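Local coordinates for putative peptidase (PDB 3CE2), which is a putative zinc metallopeptidase of the M3B (oligopeptidase F) family that probably degrades small bioactive peptides, at residues A[61-66]-A[121-126]; A[71-76]-A[150-155]; A[296-301]-A[604-609]. All coordinates share one frame; numbering follows the deposited sequence.

Contact 1: residues A[61-66]-A[121-126]; sequences YQLDNS and TSWVQP
Leu-63 and Tyr-61 meet Trp-123 across well-separated backbones, the nearest alpha carbons being Leu-63 CA and Val-124 CA at 9.8 Å, and no hydrogen bond joins the two segments. The indole bridges the gap with the rim of its six-membered ring. Its CH2 lies 3.9 Å from Tyr-61 CD2, while the adjacent Trp-123 CZ3 meets the methyl Leu-63 CD1 at 4.0 Å. Both partners come in near the indole plane, at its edge, and the tyrosine side chain runs at about a right angle to that of the tryptophan. In Trp-123, CG stands between the backbone N and the carbonyl carbon (chi1 60°), and Val-124 CG2 lies over the centre of one indole face, 3.5 Å above its plane. Segment 61-66 contains a type I beta turn from Gln-62 to Asn-65, closed by Asn-65 N to Gln-62 O at 3.1 Å, and it delivers the chain into helix 66-96. Asn-65 is the N-cap of that helix, its OD1 accepting from Ser-68 N. Segment 121-126 follows helix 101-120, so the contact joins the loop before helix 66-96 to the residues around the start of helix 124-129, at the surface of this helical protein. The polar ends are held by the loop ahead of the turn: Tyr-61 OH bonds Ala-55 O, and Trp-123 NE1 bonds Leu-56 O.

Contact 2: residues A[71-76]-A[150-155]; sequences SLLTTL and FYLEKI
Leu-73 can be followed outward from helix 66-96 to helix 149-156, where it meets Tyr-151 and Leu-152. Its CB heads toward the facing helix but is still 5.7 Å from Tyr-151 CE2, too far for direct packing. One bond on, CG has advanced to 5.1 Å from the same Tyr-151 CE2. The methyls then close the gap on two fronts: CD2 reaches Tyr-151 CE2 at 3.9 Å, and CD1 touches Leu-152 CD1 at 4.1 Å. CG lies beside the backbone N (chi1 -59°), with CD1 extended beyond it (chi2 -176°) and CD2 branching off toward the ring, and this carries the fork into the gap with one prong for each partner. CD2 comes to the tyrosine ring obliquely, and the two side chains run past each other in opposite directions. Tyr-151 holds its CG opposite the backbone N (chi1 -179°), which sends the ring out toward helix 66-96; there Phe-77, one residue beyond the segment, stacks with it edge-to-face. The contact is thus a largely buried helix-helix contact in which every touching atom is carbon, within the predominantly alpha-helical architecture of this M3B-family protein and away from its zinc sites. The nearest alpha carbons, Leu-73 CA and Leu-152 CA, are 9.7 Å apart, and no hydrogen bond crosses. Leu-152 does not aim its CB straight at helix 66-96; its CD1 methyl makes the approach, and the two leucine side chains cross obliquely. Tyr-148, just ahead of helix 149-156, adds a further side-chain contact to Leu-73. Near the start of that helix, Phe-574 meets the Phe-150 ring edge-to-face.

Contact 3: residues A[296-301]-A[604-609]; sequences TKYFSI and QELSSL
Gln-604 O is gripped twice by one residue, Ser-608, right after Leu-606 and Ser-607, which make the contact with segment 296-301. Ser-608 N donates to Gln-604 O at 3.1 Å, and Ser-608 OG reaches the same Gln-604 O at 3.3 Å from the opposite face of the carbonyl plane. The hydroxyl is tilted 24° from that plane, and the pair of bonds falls where helix 590-607 ends, Ser-608 being the first residue to leave helical geometry. The contact is a helix-helix packing in the M3 peptidase fold, with the end of this near-C-terminal helix set against helix 292-306. Ile-301 CA and Ser-607 CA are the nearest alpha carbons, 6.5 Å apart, with the small serine at the closest point. Leu-606 supplies the main apolar contact from the C-terminal helix: its CG stands opposite the backbone N (chi1 174°), which brings CD2 against two residues one turn apart. CD2 lies 3.7 Å from Ile-301 CG2 and 3.8 Å from Tyr-298 CE1, the latter at the ring edge and near its plane. Helix 451-487 holds other parts of the tyrosine: its OH bonds Asp-463 OD1 and its ring meets that of Phe-466 with the planes about 10° apart. Ile-603, a turn before Leu-606, also touches both Tyr-298 and Ile-301. The two branches of Ile-301 divide the partners: CG2 serves Leu-606, whereas CD1 lies against Ser-607, 3.7 Å from its CB.

From the N terminus, the turn 61-66 opens contact 1, and segment 71-76, early in the helix that follows it, opens contact 2. Contact 1 closes at 121-126, after 54 residues that are nearly all helical; contact 2 closes later, at 150-155, so the two cross. Their centres are about 9 Å apart and they touch directly, Trp-123 CH2 packing on Leu-72 CD2 at 3.9 Å. Together they tie helix 66-96 and its preceding loop to the region entering helix 124-129 and to helix 149-156. Contact 3 follows in series, closing a 302-residue span that includes the zinc ligands His-402, His-406 and Glu-430. It lies across the chain's centre, about 59 Å from contact 1 and about 52 Å from contact 2 between centres.

Contact 1: residues A[61-66]-A[121-126]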
ATOM      1  N   TYR A  61     -22.183 -26.219  15.398  1.00 65.87           N
ATOM      2  CA  TYR A  61     -22.235 -25.018  16.212  1.00 65.81           C
ATOM      3  C   TYR A  61     -23.638 -24.476  16.407  1.00 68.36           C
ATOM      4  O   TYR A  61     -24.504 -24.613  15.532  1.00 70.12           O
ATOM      5  CB  TYR A  61     -21.308 -23.952  15.629  1.00 60.41           C
ATOM      6  CG  TYR A  61     -19.878 -24.403  15.658  1.00 60.37           C
ATOM      7  CD1 TYR A  61     -19.142 -24.341  16.838  1.00 61.04           C
ATOM      8  CD2 TYR A  61     -19.269 -24.947  14.527  1.00 57.69           C
ATOM      9  CE1 TYR A  61     -17.833 -24.784  16.892  1.00 58.68           C
ATOM     10  CE2 TYR A  61     -17.958 -25.387  14.564  1.00 53.18           C
ATOM     11  CZ  TYR A  61     -17.241 -25.299  15.752  1.00 60.60           C
ATOM     12  OH  TYR A  61     -15.925 -25.726  15.820  1.00 63.17           O
ATOM     13  N   GLN A  62     -23.846 -23.881  17.580  1.00 67.62           N
ATOM     14  CA  GLN A  62     -25.083 -23.176  17.906  1.00 69.21           C
ATOM     15  C   GLN A  62     -24.730 -21.714  18.099  1.00 63.06           C
ATOM     16  O   GLN A  62     -24.236 -21.323  19.154  1.00 63.81           O
ATOM     17  CB  GLN A  62     -25.722 -23.728  19.192  1.00 70.47           C
ATOM     18  CG  GLN A  62     -26.153 -25.188  19.108  1.00 75.81           C
ATOM     19  CD  GLN A  62     -24.985 -26.151  19.318  1.00 80.96           C
ATOM     20  OE1 GLN A  62     -24.266 -26.080  20.330  1.00 76.94           O
ATOM     21  NE2 GLN A  62     -24.788 -27.057  18.355  1.00 77.14           N
ATOM     22  N   LEU A  63     -24.987 -20.906  17.085  1.00 57.22           N
ATOM     23  CA  LEU A  63     -24.534 -19.530  17.110  1.00 56.54           C
ATOM     24  C   LEU A  63     -25.357 -18.583  17.980  1.00 63.34           C
ATOM     25  O   LEU A  63     -25.028 -17.398  18.094  1.00 63.87           O
ATOM     26  CB  LEU A  63     -24.451 -18.990  15.698  1.00 58.40           C
ATOM     27  CG  LEU A  63     -23.362 -19.721  14.922  1.00 62.45           C
ATOM     28  CD1 LEU A  63     -23.467 -19.389  13.444  1.00 62.72           C
ATOM     29  CD2 LEU A  63     -21.965 -19.439  15.476  1.00 55.89           C
ATOM     30  N   ASP A  64     -26.422 -19.082  18.595  1.00 59.95           N
ATOM     31  CA  ASP A  64     -27.115 -18.261  19.571  1.00 62.05           C
ATOM     32  C   ASP A  64     -26.492 -18.457  20.959  1.00 61.69           C
ATOM     33  O   ASP A  64     -27.008 -17.963  21.960  1.00 64.29           O
ATOM     34  CB  ASP A  64     -28.629 -18.512  19.566  1.00 69.45           C
ATOM     35  CG  ASP A  64     -28.999 -19.963  19.854  1.00 78.31           C
ATOM     36  OD1 ASP A  64     -28.105 -20.838  19.903  1.00 84.67           O
ATOM     37  OD2 ASP A  64     -30.207 -20.225  20.035  1.00 80.82           O
ATOM     38  N   ASN A  65     -25.355 -19.146  20.997  1.00 53.74           N
ATOM     39  CA  ASN A  65     -24.701 -19.478  22.246  1.00 53.48           C
ATOM     40  C   ASN A  65     -23.230 -19.052  22.281  1.00 53.64           C
ATOM     41  O   ASN A  65     -22.375 -19.653  21.633  1.00 52.72           O
ATOM     42  CB  ASN A  65     -24.816 -20.979  22.466  1.00 57.72           C
ATOM     43  CG  ASN A  65     -24.177 -21.433  23.744  1.00 57.55           C
ATOM     44  OD1 ASN A  65     -22.982 -21.234  23.980  1.00 60.65           O
ATOM     45  ND2 ASN A  65     -24.968 -22.077  24.579  1.00 62.57           N
ATOM     46  N   SER A  66     -22.929 -18.035  23.074  1.00 52.02           N
ATOM     47  CA  SER A  66     -21.611 -17.439  23.056  1.00 47.69           C
ATOM     48  C   SER A  66     -20.495 -18.421  23.328  1.00 49.46           C
ATOM     49  O   SER A  66     -19.369 -18.208  22.898  1.00 52.50           O
ATOM     50  CB  SER A  66     -21.548 -16.281  24.035  1.00 43.61           C
ATOM     51  OG  SER A  66     -22.504 -15.307  23.661  1.00 45.75           O
ATOM     52  N   THR A 121     -14.848 -23.114   5.572  1.00 63.37           N
ATOM     53  CA  THR A 121     -15.290 -22.116   6.541  1.00 56.86           C
ATOM     54  C   THR A 121     -16.134 -21.015   5.942  1.00 57.43           C
ATOM     55  O   THR A 121     -16.452 -20.041   6.612  1.00 58.94           O
ATOM     56  CB  THR A 121     -14.110 -21.410   7.204  1.00 55.56           C
ATOM     57  OG1 THR A 121     -13.411 -20.647   6.218  1.00 54.20           O
ATOM     58  CG2 THR A 121     -13.158 -22.415   7.874  1.00 56.76           C
ATOM     59  N   SER A 122     -16.497 -21.158   4.680  1.00 62.86           N
ATOM     60  CA  SER A 122     -17.170 -20.076   3.968  1.00 64.27           C
ATOM     61  C   SER A 122     -18.543 -19.744   4.547  1.00 62.95           C
ATOM     62  O   SER A 122     -19.123 -18.716   4.213  1.00 66.67           O
ATOM     63  CB  SER A 122     -17.332 -20.456   2.497  1.00 66.63           C
ATOM     64  OG  SER A 122     -18.016 -21.697   2.393  1.00 68.30           O
ATOM     65  N   TRP A 123     -19.068 -20.617   5.402  1.00 60.27           N
ATOM     66  CA  TRP A 123     -20.437 -20.461   5.906  1.00 59.29           C
ATOM     67  C   TRP A 123     -20.496 -19.494   7.074  1.00 61.53           C
ATOM     68  O   TRP A 123     -21.531 -18.873   7.335  1.00 65.75           O
ATOM     69  CB  TRP A 123     -20.982 -21.807   6.356  1.00 52.75           C
ATOM     70  CG  TRP A 123     -20.157 -22.444   7.452  1.00 54.68           C
ATOM     71  CD1 TRP A 123     -19.088 -23.277   7.296  1.00 49.96           C
ATOM     72  CD2 TRP A 123     -20.351 -22.305   8.870  1.00 54.49           C
ATOM     73  NE1 TRP A 123     -18.609 -23.679   8.525  1.00 48.10           N
ATOM     74  CE2 TRP A 123     -19.361 -23.091   9.507  1.00 53.32           C
ATOM     75  CE3 TRP A 123     -21.251 -21.579   9.660  1.00 51.27           C
ATOM     76  CZ2 TRP A 123     -19.252 -23.180  10.904  1.00 53.36           C
ATOM     77  CZ3 TRP A 123     -21.141 -21.671  11.047  1.00 51.47           C
ATOM     78  CH2 TRP A 123     -20.148 -22.463  11.654  1.00 49.12           C
ATOM     79  N   VAL A 124     -19.361 -19.386   7.759  1.00 58.46           N
ATOM     80  CA  VAL A 124     -19.190 -18.572   8.951  1.00 54.40           C
ATOM     81  C   VAL A 124     -19.591 -17.098   8.806  1.00 54.81           C
ATOM     82  O   VAL A 124     -20.565 -16.642   9.406  1.00 57.02           O
ATOM     83  CB  VAL A 124     -17.744 -18.694   9.437  1.00 52.57           C
ATOM     84  CG1 VAL A 124     -17.427 -17.650  10.478  1.00 49.41           C
ATOM     85  CG2 VAL A 124     -17.510 -20.097   9.964  1.00 49.02           C
ATOM     86  N   GLN A 125     -18.863 -16.343   8.004  1.00 55.16           N
ATOM     87  CA  GLN A 125     -19.227 -14.943   7.860  1.00 60.56           C
ATOM     88  C   GLN A 125     -20.737 -14.663   7.651  1.00 63.63           C
ATOM     89  O   GLN A 125     -21.304 -13.806   8.325  1.00 64.02           O
ATOM     90  CB  GLN A 125     -18.399 -14.253   6.787  1.00 57.85           C
ATOM     91  CG  GLN A 125     -19.136 -13.051   6.218  1.00 67.14           C
ATOM     92  CD  GLN A 125     -18.269 -11.833   6.162  1.00 68.58           C
ATOM     93  OE1 GLN A 125     -17.155 -11.830   6.678  1.00 75.03           O
ATOM     94  NE2 GLN A 125     -18.775 -10.780   5.554  1.00 68.98           N
ATOM     95  N   PRO A 126     -21.393 -15.365   6.713  1.00 65.27           N
ATOM     96  CA  PRO A 126     -22.793 -14.975   6.509  1.00 64.48           C
ATOM     97  C   PRO A 126     -23.746 -15.481   7.598  1.00 61.75           C
ATOM     98  O   PRO A 126     -24.805 -14.872   7.809  1.00 61.81           O
ATOM     99  CB  PRO A 126     -23.146 -15.578   5.134  1.00 57.47           C
ATOM    100  CG  PRO A 126     -22.217 -16.711   4.962  1.00 61.82           C
ATOM    101  CD  PRO A 126     -20.978 -16.455   5.813  1.00 64.35           C
TER

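Contact 2: residues A[71-76]-A[150-155]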
ATOM      1  N   SER A  71     -15.920 -21.309  20.947  1.00 49.16           N
ATOM      2  CA  SER A  71     -15.306 -22.551  20.509  1.00 57.21           C
ATOM      3  C   SER A  71     -14.931 -22.524  19.011  1.00 57.64           C
ATOM      4  O   SER A  71     -13.816 -22.899  18.637  1.00 59.21           O
ATOM      5  CB  SER A  71     -16.244 -23.715  20.787  1.00 61.06           C
ATOM      6  OG  SER A  71     -15.617 -24.926  20.424  1.00 69.90           O
ATOM      7  N   LEU A  72     -15.870 -22.084  18.172  1.00 50.93           N
ATOM      8  CA  LEU A  72     -15.644 -21.881  16.744  1.00 48.60           C
ATOM      9  C   LEU A  72     -14.411 -21.018  16.436  1.00 52.77           C
ATOM     10  O   LEU A  72     -13.447 -21.487  15.807  1.00 53.41           O
ATOM     11  CB  LEU A  72     -16.876 -21.236  16.138  1.00 46.01           C
ATOM     12  CG  LEU A  72     -16.718 -20.801  14.696  1.00 49.80           C
ATOM     13  CD1 LEU A  72     -16.170 -21.959  13.903  1.00 52.37           C
ATOM     14  CD2 LEU A  72     -18.062 -20.354  14.129  1.00 47.16           C
ATOM     15  N   LEU A  73     -14.448 -19.764  16.887  1.00 46.72           N
ATOM     16  CA  LEU A  73     -13.340 -18.836  16.716  1.00 42.77           C
ATOM     17  C   LEU A  73     -12.030 -19.472  17.179  1.00 48.29           C
ATOM     18  O   LEU A  73     -11.033 -19.443  16.475  1.00 57.77           O
ATOM     19  CB  LEU A  73     -13.582 -17.566  17.530  1.00 38.18           C
ATOM     20  CG  LEU A  73     -14.842 -16.768  17.229  1.00 40.99           C
ATOM     21  CD1 LEU A  73     -14.859 -15.508  18.063  1.00 39.73           C
ATOM     22  CD2 LEU A  73     -14.935 -16.416  15.745  1.00 43.63           C
ATOM     23  N   THR A  74     -12.044 -20.030  18.379  1.00 45.77           N
ATOM     24  CA  THR A  74     -10.867 -20.596  18.996  1.00 51.03           C
ATOM     25  C   THR A  74     -10.213 -21.610  18.064  1.00 52.71           C
ATOM     26  O   THR A  74      -8.985 -21.683  17.931  1.00 54.60           O
ATOM     27  CB  THR A  74     -11.278 -21.272  20.342  1.00 55.93           C
ATOM     28  OG1 THR A  74     -11.394 -20.253  21.342  1.00 62.35           O
ATOM     29  CG2 THR A  74     -10.266 -22.314  20.815  1.00 53.67           C
ATOM     30  N   THR A  75     -11.062 -22.378  17.410  1.00 50.91           N
ATOM     31  CA  THR A  75     -10.625 -23.521  16.664  1.00 55.63           C
ATOM     32  C   THR A  75     -10.200 -23.093  15.290  1.00 55.15           C
ATOM     33  O   THR A  75      -9.260 -23.645  14.730  1.00 54.32           O
ATOM     34  CB  THR A  75     -11.759 -24.534  16.537  1.00 57.71           C
ATOM     35  OG1 THR A  75     -11.940 -25.174  17.806  1.00 59.35           O
ATOM     36  CG2 THR A  75     -11.429 -25.563  15.488  1.00 54.75           C
ATOM     37  N   LEU A  76     -10.881 -22.097  14.745  1.00 49.77           N
ATOM     38  CA  LEU A  76     -10.507 -21.677  13.433  1.00 48.12           C
ATOM     39  C   LEU A  76      -9.246 -20.817  13.473  1.00 50.82           C
ATOM     40  O   LEU A  76      -8.383 -20.949  12.601  1.00 47.60           O
ATOM     41  CB  LEU A  76     -11.689 -21.089  12.658  1.00 49.23           C
ATOM     42  CG  LEU A  76     -12.123 -19.647  12.724  1.00 54.45           C
ATOM     43  CD1 LEU A  76     -11.205 -18.829  11.844  1.00 59.65           C
ATOM     44  CD2 LEU A  76     -13.531 -19.569  12.204  1.00 50.91           C
ATOM     45  N   PHE A 150     -13.492  -6.817  18.874  1.00 40.10           N
ATOM     46  CA  PHE A 150     -13.271  -6.034  17.682  1.00 40.24           C
ATOM     47  C   PHE A 150     -13.433  -6.905  16.432  1.00 42.02           C
ATOM     48  O   PHE A 150     -14.141  -6.540  15.469  1.00 31.17           O
ATOM     49  CB  PHE A 150     -11.895  -5.428  17.711  1.00 33.45           C
ATOM     50  CG  PHE A 150     -11.573  -4.666  16.489  1.00 36.23           C
ATOM     51  CD1 PHE A 150     -12.458  -3.691  16.024  1.00 29.90           C
ATOM     52  CD2 PHE A 150     -10.386  -4.904  15.799  1.00 31.94           C
ATOM     53  CE1 PHE A 150     -12.170  -2.949  14.888  1.00 35.06           C
ATOM     54  CE2 PHE A 150     -10.082  -4.181  14.664  1.00 33.97           C
ATOM     55  CZ  PHE A 150     -10.984  -3.194  14.198  1.00 37.01           C
ATOM     56  N   TYR A 151     -12.790  -8.064  16.480  1.00 34.20           N
ATOM     57  CA  TYR A 151     -12.947  -9.048  15.453  1.00 34.11           C
ATOM     58  C   TYR A 151     -14.422  -9.248  15.129  1.00 40.20           C
ATOM     59  O   TYR A 151     -14.829  -9.127  13.985  1.00 49.99           O
ATOM     60  CB  TYR A 151     -12.304 -10.369  15.862  1.00 44.40           C
ATOM     61  CG  TYR A 151     -12.434 -11.408  14.778  1.00 50.68           C
ATOM     62  CD1 TYR A 151     -11.540 -11.444  13.711  1.00 51.80           C
ATOM     63  CD2 TYR A 151     -13.468 -12.329  14.795  1.00 50.75           C
ATOM     64  CE1 TYR A 151     -11.662 -12.372  12.713  1.00 45.56           C
ATOM     65  CE2 TYR A 151     -13.597 -13.260  13.791  1.00 53.76           C
ATOM     66  CZ  TYR A 151     -12.689 -13.262  12.758  1.00 50.32           C
ATOM     67  OH  TYR A 151     -12.810 -14.182  11.776  1.00 53.83           O
ATOM     68  N   LEU A 152     -15.241  -9.546  16.121  1.00 38.54           N
ATOM     69  CA  LEU A 152     -16.671  -9.741  15.842  1.00 42.64           C
ATOM     70  C   LEU A 152     -17.377  -8.453  15.495  1.00 42.80           C
ATOM     71  O   LEU A 152     -18.342  -8.460  14.760  1.00 40.12           O
ATOM     72  CB  LEU A 152     -17.366 -10.343  17.044  1.00 37.26           C
ATOM     73  CG  LEU A 152     -16.921 -11.765  17.259  1.00 36.92           C
ATOM     74  CD1 LEU A 152     -17.107 -12.114  18.712  1.00 38.67           C
ATOM     75  CD2 LEU A 152     -17.772 -12.652  16.355  1.00 36.47           C
ATOM     76  N   GLU A 153     -16.913  -7.348  16.061  1.00 44.49           N
ATOM     77  CA  GLU A 153     -17.543  -6.087  15.797  1.00 46.56           C
ATOM     78  C   GLU A 153     -17.457  -5.821  14.305  1.00 50.09           C
ATOM     79  O   GLU A 153     -18.458  -5.475  13.678  1.00 52.51           O
ATOM     80  CB  GLU A 153     -16.857  -4.995  16.579  1.00 49.81           C
ATOM     81  CG  GLU A 153     -17.499  -3.651  16.409  1.00 60.42           C
ATOM     82  CD  GLU A 153     -16.820  -2.580  17.249  1.00 66.11           C
ATOM     83  OE1 GLU A 153     -15.712  -2.846  17.771  1.00 64.85           O
ATOM     84  OE2 GLU A 153     -17.401  -1.478  17.390  1.00 68.57           O
ATOM     85  N   LYS A 154     -16.260  -6.013  13.744  1.00 51.79           N
ATOM     86  CA  LYS A 154     -16.018  -5.877  12.302  1.00 50.43           C
ATOM     87  C   LYS A 154     -16.967  -6.738  11.482  1.00 48.82           C
ATOM     88  O   LYS A 154     -17.367  -6.356  10.404  1.00 51.92           O
ATOM     89  CB  LYS A 154     -14.590  -6.275  11.947  1.00 46.98           C
ATOM     90  CG  LYS A 154     -13.602  -5.124  11.873  1.00 53.83           C
ATOM     91  CD  LYS A 154     -12.166  -5.633  11.536  1.00 56.71           C
ATOM     92  CE  LYS A 154     -11.681  -6.742  12.528  1.00 54.13           C
ATOM     93  NZ  LYS A 154     -10.318  -7.312  12.260  1.00 47.38           N
ATOM     94  N   ILE A 155     -17.316  -7.912  11.976  1.00 44.91           N
ATOM     95  CA  ILE A 155     -18.210  -8.760  11.218  1.00 41.38           C
ATOM     96  C   ILE A 155     -19.684  -8.420  11.372  1.00 43.39           C
ATOM     97  O   ILE A 155     -20.420  -8.428  10.399  1.00 53.43           O
ATOM     98  CB  ILE A 155     -18.010 -10.200  11.552  1.00 41.65           C
ATOM     99  CG1 ILE A 155     -16.617 -10.641  11.053  1.00 41.54           C
ATOM    100  CG2 ILE A 155     -19.160 -11.006  10.945  1.00 39.20           C
ATOM    101  CD1 ILE A 155     -16.185 -12.040  11.536  1.00 41.75           C
TER

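Contact 3: residues A[296-301]-A[604-609]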
ATOM      1  N   THR A 296       2.705  24.974  -6.184  1.00 40.61           N
ATOM      2  CA  THR A 296       3.251  26.151  -6.856  1.00 41.81           C
ATOM      3  C   THR A 296       4.667  26.456  -6.374  1.00 46.55           C
ATOM      4  O   THR A 296       5.568  26.605  -7.187  1.00 48.79           O
ATOM      5  CB  THR A 296       2.391  27.368  -6.616  1.00 45.62           C
ATOM      6  OG1 THR A 296       1.009  27.013  -6.752  1.00 46.45           O
ATOM      7  CG2 THR A 296       2.729  28.420  -7.595  1.00 38.80           C
ATOM      8  N   LYS A 297       4.882  26.522  -5.062  1.00 47.54           N
ATOM      9  CA  LYS A 297       6.228  26.829  -4.548  1.00 54.37           C
ATOM     10  C   LYS A 297       7.274  25.876  -5.080  1.00 51.19           C
ATOM     11  O   LYS A 297       8.260  26.308  -5.675  1.00 54.32           O
ATOM     12  CB  LYS A 297       6.284  26.800  -3.017  1.00 61.55           C
ATOM     13  CG  LYS A 297       6.205  28.153  -2.351  1.00 68.34           C
ATOM     14  CD  LYS A 297       5.962  28.010  -0.844  1.00 77.97           C
ATOM     15  CE  LYS A 297       5.855  29.379  -0.149  1.00 82.80           C
ATOM     16  NZ  LYS A 297       5.079  29.299   1.119  1.00 82.80           N
ATOM     17  N   TYR A 298       7.045  24.579  -4.857  1.00 47.59           N
ATOM     18  CA  TYR A 298       8.041  23.547  -5.151  1.00 45.53           C
ATOM     19  C   TYR A 298       8.404  23.504  -6.607  1.00 45.28           C
ATOM     20  O   TYR A 298       9.585  23.522  -6.937  1.00 50.83           O
ATOM     21  CB  TYR A 298       7.574  22.146  -4.726  1.00 47.81           C
ATOM     22  CG  TYR A 298       8.556  21.049  -5.110  1.00 45.83           C
ATOM     23  CD1 TYR A 298       9.919  21.170  -4.814  1.00 40.25           C
ATOM     24  CD2 TYR A 298       8.124  19.888  -5.769  1.00 47.31           C
ATOM     25  CE1 TYR A 298      10.829  20.168  -5.159  1.00 41.59           C
ATOM     26  CE2 TYR A 298       9.027  18.877  -6.123  1.00 42.91           C
ATOM     27  CZ  TYR A 298      10.374  19.028  -5.810  1.00 44.94           C
ATOM     28  OH  TYR A 298      11.257  18.038  -6.140  1.00 48.23           O
ATOM     29  N   PHE A 299       7.395  23.445  -7.477  1.00 43.13           N
ATOM     30  CA  PHE A 299       7.642  23.414  -8.914  1.00 43.49           C
ATOM     31  C   PHE A 299       8.389  24.629  -9.478  1.00 46.97           C
ATOM     32  O   PHE A 299       9.180  24.473 -10.400  1.00 50.68           O
ATOM     33  CB  PHE A 299       6.360  23.148  -9.697  1.00 45.42           C
ATOM     34  CG  PHE A 299       5.829  21.750  -9.537  1.00 46.07           C
ATOM     35  CD1 PHE A 299       6.608  20.754  -8.937  1.00 46.03           C
ATOM     36  CD2 PHE A 299       4.565  21.414 -10.018  1.00 49.39           C
ATOM     37  CE1 PHE A 299       6.132  19.450  -8.784  1.00 41.43           C
ATOM     38  CE2 PHE A 299       4.067  20.107  -9.874  1.00 49.93           C
ATOM     39  CZ  PHE A 299       4.859  19.122  -9.251  1.00 45.80           C
ATOM     40  N   SER A 300       8.174  25.832  -8.944  1.00 47.80           N
ATOM     41  CA  SER A 300       8.922  26.988  -9.470  1.00 48.63           C
ATOM     42  C   SER A 300      10.387  26.851  -9.127  1.00 51.06           C
ATOM     43  O   SER A 300      11.260  27.258  -9.898  1.00 49.19           O
ATOM     44  CB  SER A 300       8.430  28.306  -8.900  1.00 51.79           C
ATOM     45  OG  SER A 300       7.152  28.145  -8.349  1.00 59.19           O
ATOM     46  N   ILE A 301      10.673  26.310  -7.953  1.00 47.15           N
ATOM     47  CA  ILE A 301      12.061  26.067  -7.644  1.00 48.50           C
ATOM     48  C   ILE A 301      12.621  25.180  -8.731  1.00 50.14           C
ATOM     49  O   ILE A 301      13.673  25.460  -9.285  1.00 56.48           O
ATOM     50  CB  ILE A 301      12.223  25.366  -6.310  1.00 51.17           C
ATOM     51  CG1 ILE A 301      11.762  26.288  -5.187  1.00 51.73           C
ATOM     52  CG2 ILE A 301      13.663  24.921  -6.125  1.00 45.52           C
ATOM     53  CD1 ILE A 301      11.876  25.658  -3.831  1.00 56.12           C
ATOM     54  N   GLN A 604      11.862  25.086   1.884  1.00 57.52           N
ATOM     55  CA  GLN A 604      12.720  26.219   2.233  1.00 60.30           C
ATOM     56  C   GLN A 604      14.185  25.846   2.261  1.00 60.15           C
ATOM     57  O   GLN A 604      15.005  26.598   1.757  1.00 62.45           O
ATOM     58  CB  GLN A 604      12.324  26.851   3.564  1.00 62.76           C
ATOM     59  CG  GLN A 604      11.087  27.729   3.485  1.00 69.74           C
ATOM     60  CD  GLN A 604      10.523  28.054   4.875  1.00 76.70           C
ATOM     61  OE1 GLN A 604       9.428  28.622   5.001  1.00 76.84           O
ATOM     62  NE2 GLN A 604      11.268  27.687   5.924  1.00 74.22           N
ATOM     63  N   GLU A 605      14.538  24.695   2.834  1.00 61.08           N
ATOM     64  CA  GLU A 605      15.946  24.266   2.750  1.00 60.81           C
ATOM     65  C   GLU A 605      16.399  24.263   1.300  1.00 59.23           C
ATOM     66  O   GLU A 605      17.447  24.791   0.976  1.00 62.49           O
ATOM     67  CB  GLU A 605      16.173  22.873   3.329  1.00 63.37           C
ATOM     68  CG  GLU A 605      15.947  22.748   4.814  1.00 72.48           C
ATOM     69  CD  GLU A 605      16.390  21.392   5.347  1.00 78.46           C
ATOM     70  OE1 GLU A 605      17.296  20.785   4.729  1.00 80.19           O
ATOM     71  OE2 GLU A 605      15.845  20.938   6.384  1.00 81.39           O
ATOM     72  N   LEU A 606      15.587  23.670   0.426  1.00 63.56           N
ATOM     73  CA  LEU A 606      15.963  23.492  -0.974  1.00 63.34           C
ATOM     74  C   LEU A 606      16.099  24.841  -1.645  1.00 65.06           C
ATOM     75  O   LEU A 606      17.055  25.099  -2.392  1.00 64.77           O
ATOM     76  CB  LEU A 606      14.913  22.665  -1.716  1.00 60.13           C
ATOM     77  CG  LEU A 606      15.163  22.549  -3.227  1.00 58.53           C
ATOM     78  CD1 LEU A 606      16.413  21.745  -3.500  1.00 56.91           C
ATOM     79  CD2 LEU A 606      13.987  21.934  -3.958  1.00 58.74           C
ATOM     80  N   SER A 607      15.121  25.694  -1.357  1.00 62.37           N
ATOM     81  CA  SER A 607      15.020  27.019  -1.938  1.00 58.90           C
ATOM     82  C   SER A 607      16.263  27.855  -1.667  1.00 60.47           C
ATOM     83  O   SER A 607      16.712  28.603  -2.516  1.00 62.87           O
ATOM     84  CB  SER A 607      13.790  27.731  -1.399  1.00 51.65           C
ATOM     85  OG  SER A 607      13.442  28.793  -2.251  1.00 51.33           O
ATOM     86  N   SER A 608      16.841  27.725  -0.492  1.00 64.20           N
ATOM     87  CA  SER A 608      18.033  28.492  -0.230  1.00 70.54           C
ATOM     88  C   SER A 608      19.328  27.698  -0.496  1.00 73.82           C
ATOM     89  O   SER A 608      20.406  28.091  -0.073  1.00 80.88           O
ATOM     90  CB  SER A 608      17.986  29.099   1.176  1.00 70.67           C
ATOM     91  OG  SER A 608      17.868  28.087   2.150  1.00 71.33           O
ATOM     92  N   LEU A 609      19.238  26.586  -1.210  1.00 75.11           N
ATOM     93  CA  LEU A 609      20.459  25.940  -1.672  1.00 73.54           C
ATOM     94  C   LEU A 609      20.778  26.468  -3.061  1.00 78.92           C
ATOM     95  O   LEU A 609      21.932  26.492  -3.488  1.00 82.52           O
ATOM     96  CB  LEU A 609      20.324  24.421  -1.691  1.00 71.94           C
ATOM     97  CG  LEU A 609      20.524  23.688  -0.369  1.00 69.18           C
ATOM     98  CD1 LEU A 609      20.673  22.203  -0.634  1.00 69.68           C
ATOM     99  CD2 LEU A 609      21.728  24.214   0.368  1.00 66.82           C
TER